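Local coordinates for protein cytochrome c2 (Rhodobacter capsulatus, PDB 1VYD) that carries electrons on a covalently bound heme, donating them to the oxidized bacteriochlorophyll in bacterial photophosphorylation, at residues 52-57 against 91-96. The protein carries 1 engineered substitution. Residues are numbered along the deposited sequence; the frame is centred on the assembly and turned at random.
Engineered in segment 91-96: E95 (natural residue Gly). With HEM (protoporphyrin IX containing Fe), chain C.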
loop_
_atom_site.group_PDB
_atom_site.type_symbol
_atom_site.label_atom_id
_atom_site.label_comp_id
_atom_site.label_asym_id
_atom_site.label_seq_id
_atom_site.Cartn_x
_atom_site.Cartn_y
_atom_site.Cartn_z
ATOM N N LYS A 52 3.416 -8.181 10.876
ATOM C CA LYS A 52 4.758 -7.774 11.304
ATOM C C LYS A 52 5.482 -7.031 10.165
ATOM O O LYS A 52 5.781 -7.665 9.151
ATOM C CB LYS A 52 5.605 -8.990 11.633
ATOM C CG LYS A 52 5.153 -9.902 12.776
ATOM C CD LYS A 52 6.388 -9.949 13.712
ATOM C CE LYS A 52 6.599 -11.337 14.339
ATOM N NZ LYS A 52 8.069 -11.319 14.799
ATOM N N TYR A 53 5.495 -5.722 10.205
ATOM C CA TYR A 53 6.136 -4.911 9.194
ATOM C C TYR A 53 7.629 -4.820 9.481
ATOM O O TYR A 53 8.084 -5.066 10.587
ATOM C CB TYR A 53 5.576 -3.501 9.305
ATOM C CG TYR A 53 4.103 -3.315 8.974
ATOM C CD1 TYR A 53 3.096 -3.457 9.954
ATOM C CD2 TYR A 53 3.790 -2.940 7.665
ATOM C CE1 TYR A 53 1.803 -3.145 9.593
ATOM C CE2 TYR A 53 2.484 -2.605 7.345
ATOM C CZ TYR A 53 1.493 -2.733 8.325
ATOM O OH TYR A 53 0.229 -2.367 7.945
ATOM N N LYS A 54 8.460 -4.515 8.526
ATOM C CA LYS A 54 9.861 -4.187 8.693
ATOM C C LYS A 54 9.837 -2.836 9.408
ATOM O O LYS A 54 8.861 -2.077 9.334
ATOM C CB LYS A 54 10.648 -4.134 7.392
ATOM C CG LYS A 54 11.468 -5.380 7.146
ATOM C CD LYS A 54 12.891 -5.057 6.646
ATOM C CE LYS A 54 13.927 -6.143 6.999
ATOM N NZ LYS A 54 13.278 -7.492 6.702
ATOM N N ASP A 55 10.925 -2.530 10.098
ATOM C CA ASP A 55 11.028 -1.349 10.931
ATOM C C ASP A 55 10.941 -0.032 10.269
ATOM O O ASP A 55 10.383 0.910 10.856
ATOM C CB ASP A 55 12.295 -1.621 11.774
ATOM C CG ASP A 55 13.534 -1.347 10.984
ATOM O OD1 ASP A 55 13.636 -1.801 9.801
ATOM O OD2 ASP A 55 14.382 -0.621 11.571
ATOM N N SER A 56 11.411 0.238 9.042
ATOM C CA SER A 56 11.299 1.554 8.456
ATOM C C SER A 56 9.912 2.096 8.205
ATOM O O SER A 56 9.663 3.314 8.350
ATOM C CB SER A 56 11.897 1.619 6.992
ATOM O OG SER A 56 13.116 0.932 7.106
ATOM N N ILE A 57 9.051 1.228 7.649
ATOM C CA ILE A 57 7.689 1.618 7.363
ATOM C C ILE A 57 7.002 1.891 8.719
ATOM O O ILE A 57 6.184 2.817 8.812
ATOM C CB ILE A 57 6.911 0.623 6.512
ATOM C CG1 ILE A 57 5.598 1.372 6.149
ATOM C CG2 ILE A 57 6.635 -0.656 7.281
ATOM C CD1 ILE A 57 4.697 0.627 5.180
ATOM N N LYS A 91 19.749 3.649 4.902
ATOM C CA LYS A 91 19.593 2.251 5.269
ATOM C C LYS A 91 18.114 1.830 5.349
ATOM O O LYS A 91 17.856 0.692 5.759
ATOM C CB LYS A 91 20.277 1.994 6.608
ATOM C CG LYS A 91 21.772 2.247 6.678
ATOM C CD LYS A 91 22.536 1.273 7.564
ATOM C CE LYS A 91 23.895 0.978 6.925
ATOM N NZ LYS A 91 24.536 -0.254 7.554
ATOM N N ALA A 92 17.126 2.703 5.089
ATOM C CA ALA A 92 15.733 2.284 5.136
ATOM C C ALA A 92 15.607 1.062 4.226
ATOM O O ALA A 92 16.128 1.086 3.104
ATOM C CB ALA A 92 14.701 3.293 4.627
ATOM N N LYS A 93 14.891 0.068 4.738
ATOM C CA LYS A 93 14.626 -1.155 3.950
ATOM C C LYS A 93 13.118 -1.440 3.897
ATOM O O LYS A 93 12.304 -1.182 4.808
ATOM C CB LYS A 93 15.372 -2.290 4.646
ATOM C CG LYS A 93 16.868 -2.468 4.407
ATOM C CD LYS A 93 17.418 -3.875 4.621
ATOM C CE LYS A 93 17.016 -4.804 3.472
ATOM N NZ LYS A 93 16.662 -6.209 3.826
ATOM N N THR A 94 12.681 -2.153 2.864
ATOM C CA THR A 94 11.325 -2.572 2.664
ATOM C C THR A 94 11.194 -4.074 2.390
ATOM O O THR A 94 12.014 -4.668 1.710
ATOM C CB THR A 94 10.703 -1.840 1.435
ATOM O OG1 THR A 94 9.435 -2.457 1.131
ATOM C CG2 THR A 94 11.645 -2.112 0.283
ATOM N N GLU A 95 10.095 -4.687 2.827
ATOM C CA GLU A 95 9.848 -6.098 2.597
ATOM C C GLU A 95 9.057 -6.258 1.300
ATOM O O GLU A 95 8.711 -7.374 0.909
ATOM C CB GLU A 95 9.012 -6.811 3.635
ATOM C CG GLU A 95 9.650 -7.087 4.953
ATOM C CD GLU A 95 10.515 -8.335 4.964
ATOM O OE1 GLU A 95 11.336 -8.523 4.038
ATOM O OE2 GLU A 95 10.357 -9.119 5.940
ATOM N N MET A 96 8.495 -5.174 0.815
ATOM C CA MET A 96 7.641 -5.298 -0.382
ATOM C C MET A 96 8.619 -5.344 -1.562
ATOM O O MET A 96 9.132 -4.330 -1.948
ATOM C CB MET A 96 6.669 -4.145 -0.439
ATOM C CG MET A 96 5.969 -4.163 -1.834
ATOM S SD MET A 96 4.606 -3.003 -1.651
ATOM C CE MET A 96 4.476 -2.419 -3.340
HETATM C CHA HEM C . 3.108 -2.949 2.066
HETATM C CHB HEM C . 0.508 -1.441 -1.770
HETATM C CHC HEM C . 2.290 -5.149 -4.385
HETATM C CHD HEM C . 4.171 -7.070 -0.317
HETATM C C1A HEM C . 2.318 -2.197 1.203
HETATM C C2A HEM C . 1.671 -0.940 1.521
HETATM C C3A HEM C . 0.995 -0.556 0.460
HETATM C C4A HEM C . 1.183 -1.539 -0.562
HETATM C CMA HEM C . 0.091 0.653 0.121
HETATM C CAA HEM C . 1.810 -0.252 2.923
HETATM C CBA HEM C . 0.682 -0.722 3.811
HETATM C CGA HEM C . 0.596 -0.196 5.227
HETATM O O1A HEM C . 1.417 0.677 5.632
HETATM O O2A HEM C . -0.234 -0.821 5.930
HETATM C C1B HEM C . 0.801 -2.353 -2.765
HETATM C C2B HEM C . 0.304 -2.216 -4.112
HETATM C C3B HEM C . 0.845 -3.222 -4.813
HETATM C C4B HEM C . 1.623 -4.041 -3.942
HETATM C CMB HEM C . -0.693 -1.102 -4.584
HETATM C CAB HEM C . 0.758 -3.502 -6.334
HETATM C CBB HEM C . 1.060 -2.479 -7.219
HETATM C C1C HEM C . 2.943 -5.980 -3.480
HETATM C C2C HEM C . 3.507 -7.275 -3.835
HETATM C C3C HEM C . 4.039 -7.782 -2.740
HETATM C C4C HEM C . 3.815 -6.855 -1.645
HETATM C CMC HEM C . 3.385 -7.843 -5.261
HETATM C CAC HEM C . 4.876 -9.062 -2.541
HETATM C CBC HEM C . 5.709 -9.582 -3.502
HETATM C C1D HEM C . 4.002 -6.127 0.681
HETATM C C2D HEM C . 4.606 -6.216 1.983
HETATM C C3D HEM C . 4.310 -5.079 2.640
HETATM C C4D HEM C . 3.570 -4.219 1.747
HETATM C CMD HEM C . 5.380 -7.456 2.461
HETATM C CAD HEM C . 4.743 -4.619 4.030
HETATM C CBD HEM C . 6.006 -3.706 3.820
HETATM C CGD HEM C . 7.022 -3.704 4.925
HETATM O O1D HEM C . 8.107 -3.172 4.582
HETATM O O2D HEM C . 6.842 -4.340 6.011
HETATM N NA HEM C . 1.997 -2.532 -0.070
HETATM N NB HEM C . 1.552 -3.484 -2.668
HETATM N NC HEM C . 3.154 -5.735 -2.140
HETATM N ND HEM C . 3.396 -4.883 0.535
HETATM FE FE HEM C . 2.542 -4.157 -1.084
HETATM O O HOH W 1 9.581 -1.300 6.001
#
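S56 and K93 make the direct hydrogen bond of this contact: K93 N donates to S56 OG at 3.1 Å, with an N-H...O angle of 152°. OG stands anti to its own carbonyl carbon (chi1 -45°), which sets it against the 91-96 backbone, and A92 CB packs against it. On the outer side the chains of K54 and E95 cross at about a right angle, K54 CG lying 3.3 Å from E95 CG. K54 is bent at chi2 and again at chi4, and the last bend sets NZ beside the carboxylate, in a salt bridge of 3.4 Å from K54 NZ to E95 OE2; since E95 is engineered in place of glycine, this pairing is not native. The two segments also meet through a heme propionate, in the class I cytochrome c arrangement where a methionine loop covers one heme face: M96 SD binds the iron at 2.4 Å, across from H17. K54 N donates to O2D of this propionate, and E95 N to O1D in a nearly straight bond (173°). A water takes the I57 N-H and lies within hydrogen-bonding distance of K93 O and O1D. The other propionate receives Y53 OH on O2A, 2.6 Å away near the ring plane; a phenylalanine here would probably leave O2A without this donor and Y48 N without its hydroxyl partner. In 91-96, T94 OG1 accepts from M96 N at 2.9 Å, an ST turn leading into the iron ligand.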